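Local coordinates for shikimate 5-dehydrogenase AroE (5-dehydroshikimate reductase) (Mycobacterium tuberculosis, PDB 4P4G), which probably catalyses the NADP-dependent interconversion of 3-dehydroshikimate and shikimate in the chorismate pathway, and is seen here with shikimate bound, at residues 118-123 / 139-144. Residues are numbered along the deposited sequence; the frame is centred on the assembly and turned at random.
Sequences GHALVL and LGVTDI
Strand 119-123 and the start of strand 143-148 run parallel, H119 bridging to D143 and A120 to I144, with CA atoms 4.8 Å apart in the second pair. Two backbone bonds start the ladder: T142 N reaches G118 O at 2.9 Å from above the carbonyl plane, whereas A120 N meets D143 O in the plane of that carbonyl, also at 2.9 Å. A120 O points to the same strand, where A120 also pairs with T145; this carbonyl receives a contact from I144 CA (3.4 Å) and a bond from a water that also donates to D143 OD2. H119 and D143 share one face of the sheet, but H119 ND1 and D143 OD1 are modelled too close together, so the mutual placement of ring and carboxylate is uncertain. On the other face, A120 CB lies near V141 CG1 and I144 CG1, and the CG2 methyls of V122 and I144 meet at 4.0 Å. L136 of helix 129-139 packs on A120, V122, V141 and I144; that helix ends at L139, with G140 just beyond it, at positive phi, closing a Schellman motif. This is a right-handed beta-alpha-beta crossover of the Rossmann-type, probably NADP-binding, domain: backbone bonds set the register, an apolar face receives the connecting helix, and on the H119-D143 side a water links the A120 carbonyl to the D143 carboxylate.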
loop_
_atom_site.group_PDB
_atom_site.type_symbol
_atom_site.label_atom_id
_atom_site.label_comp_id
_atom_site.label_asym_id
_atom_site.label_seq_id
_atom_site.Cartn_x
_atom_site.Cartn_y
_atom_site.Cartn_z
ATOM N N GLY A 118 -2.534 19.725 -3.793
ATOM C CA GLY A 118 -1.400 20.630 -3.728
ATOM C C GLY A 118 -0.061 19.924 -3.706
ATOM O O GLY A 118 0.183 19.021 -4.504
ATOM N N HIS A 119 0.816 20.356 -2.808
ATOM C CA HIS A 119 2.145 19.766 -2.707
ATOM C C HIS A 119 2.085 18.559 -1.793
ATOM O O HIS A 119 1.435 18.607 -0.743
ATOM C CB HIS A 119 3.132 20.792 -2.150
ATOM C CG HIS A 119 3.054 22.128 -2.821
ATOM N ND1 HIS A 119 3.458 22.332 -4.122
ATOM C CD2 HIS A 119 2.627 23.331 -2.368
ATOM C CE1 HIS A 119 3.272 23.599 -4.447
ATOM N NE2 HIS A 119 2.774 24.229 -3.398
ATOM N N ALA A 120 2.765 17.478 -2.174
ATOM C CA ALA A 120 2.734 16.251 -1.384
ATOM C C ALA A 120 4.140 15.751 -1.104
ATOM O O ALA A 120 5.079 16.102 -1.815
ATOM C CB ALA A 120 1.938 15.169 -2.097
ATOM N N LEU A 121 4.264 14.936 -0.064
ATOM C CA LEU A 121 5.524 14.300 0.297
ATOM C C LEU A 121 5.288 12.802 0.371
ATOM O O LEU A 121 4.255 12.355 0.880
ATOM C CB LEU A 121 5.954 14.826 1.665
ATOM C CG LEU A 121 7.397 15.017 2.089
ATOM C CD1 LEU A 121 8.116 15.892 1.102
ATOM C CD2 LEU A 121 7.392 15.698 3.447
ATOM N N VAL A 122 6.235 12.016 -0.134
ATOM C CA VAL A 122 6.159 10.565 -0.011
ATOM C C VAL A 122 7.435 10.119 0.653
ATOM O O VAL A 122 8.519 10.469 0.197
ATOM C CB VAL A 122 6.049 9.869 -1.391
ATOM C CG1 VAL A 122 6.340 8.362 -1.281
ATOM C CG2 VAL A 122 4.673 10.122 -2.012
ATOM N N LEU A 123 7.312 9.360 1.733
ATOM C CA LEU A 123 8.495 8.804 2.384
ATOM C C LEU A 123 8.721 7.359 1.996
ATOM O O LEU A 123 7.818 6.527 2.117
ATOM C CB LEU A 123 8.365 8.864 3.894
ATOM C CG LEU A 123 7.964 10.182 4.527
ATOM C CD1 LEU A 123 8.035 10.044 6.035
ATOM C CD2 LEU A 123 8.855 11.295 4.028
ATOM N N LEU A 139 -5.236 11.646 -7.597
ATOM C CA LEU A 139 -6.009 12.618 -6.814
ATOM C C LEU A 139 -5.846 14.041 -7.343
ATOM O O LEU A 139 -6.685 14.909 -7.084
ATOM C CB LEU A 139 -5.598 12.574 -5.345
ATOM C CG LEU A 139 -6.017 11.331 -4.565
ATOM C CD1 LEU A 139 -5.413 11.325 -3.174
ATOM C CD2 LEU A 139 -7.539 11.242 -4.508
ATOM N N GLY A 140 -4.752 14.287 -8.059
ATOM C CA GLY A 140 -4.534 15.583 -8.673
ATOM C C GLY A 140 -3.493 16.491 -8.029
ATOM O O GLY A 140 -3.541 17.702 -8.253
ATOM N N VAL A 141 -2.553 15.942 -7.256
ATOM C CA VAL A 141 -1.526 16.794 -6.622
ATOM C C VAL A 141 -0.651 17.510 -7.667
ATOM O O VAL A 141 -0.469 17.012 -8.776
ATOM C CB VAL A 141 -0.644 16.025 -5.590
ATOM C CG1 VAL A 141 -1.520 15.347 -4.523
ATOM C CG2 VAL A 141 0.266 15.028 -6.278
ATOM N N THR A 142 -0.142 18.693 -7.329
ATOM C CA THR A 142 0.621 19.476 -8.308
ATOM C C THR A 142 2.085 19.042 -8.364
ATOM O O THR A 142 2.741 19.132 -9.409
ATOM C CB THR A 142 0.544 20.993 -8.038
ATOM O OG1 THR A 142 1.016 21.277 -6.714
ATOM C CG2 THR A 142 -0.888 21.511 -8.193
ATOM N N ASP A 143 2.603 18.561 -7.241
ATOM C CA ASP A 143 4.000 18.172 -7.188
ATOM C C ASP A 143 4.247 17.252 -6.011
ATOM O O ASP A 143 3.532 17.305 -5.006
ATOM C CB ASP A 143 4.907 19.399 -7.111
ATOM C CG ASP A 143 4.915 20.020 -5.748
ATOM O OD1 ASP A 143 3.922 20.693 -5.411
ATOM O OD2 ASP A 143 5.908 19.833 -5.012
ATOM N N ILE A 144 5.239 16.380 -6.157
ATOM C CA ILE A 144 5.556 15.395 -5.145
ATOM C C ILE A 144 7.039 15.462 -4.825
ATOM O O ILE A 144 7.868 15.477 -5.725
ATOM C CB ILE A 144 5.215 13.972 -5.627
ATOM C CG1 ILE A 144 3.692 13.812 -5.761
ATOM C CG2 ILE A 144 5.824 12.917 -4.679
ATOM C CD1 ILE A 144 3.258 12.566 -6.547
HETATM O O HOH W 1 6.012 18.616 -2.587
#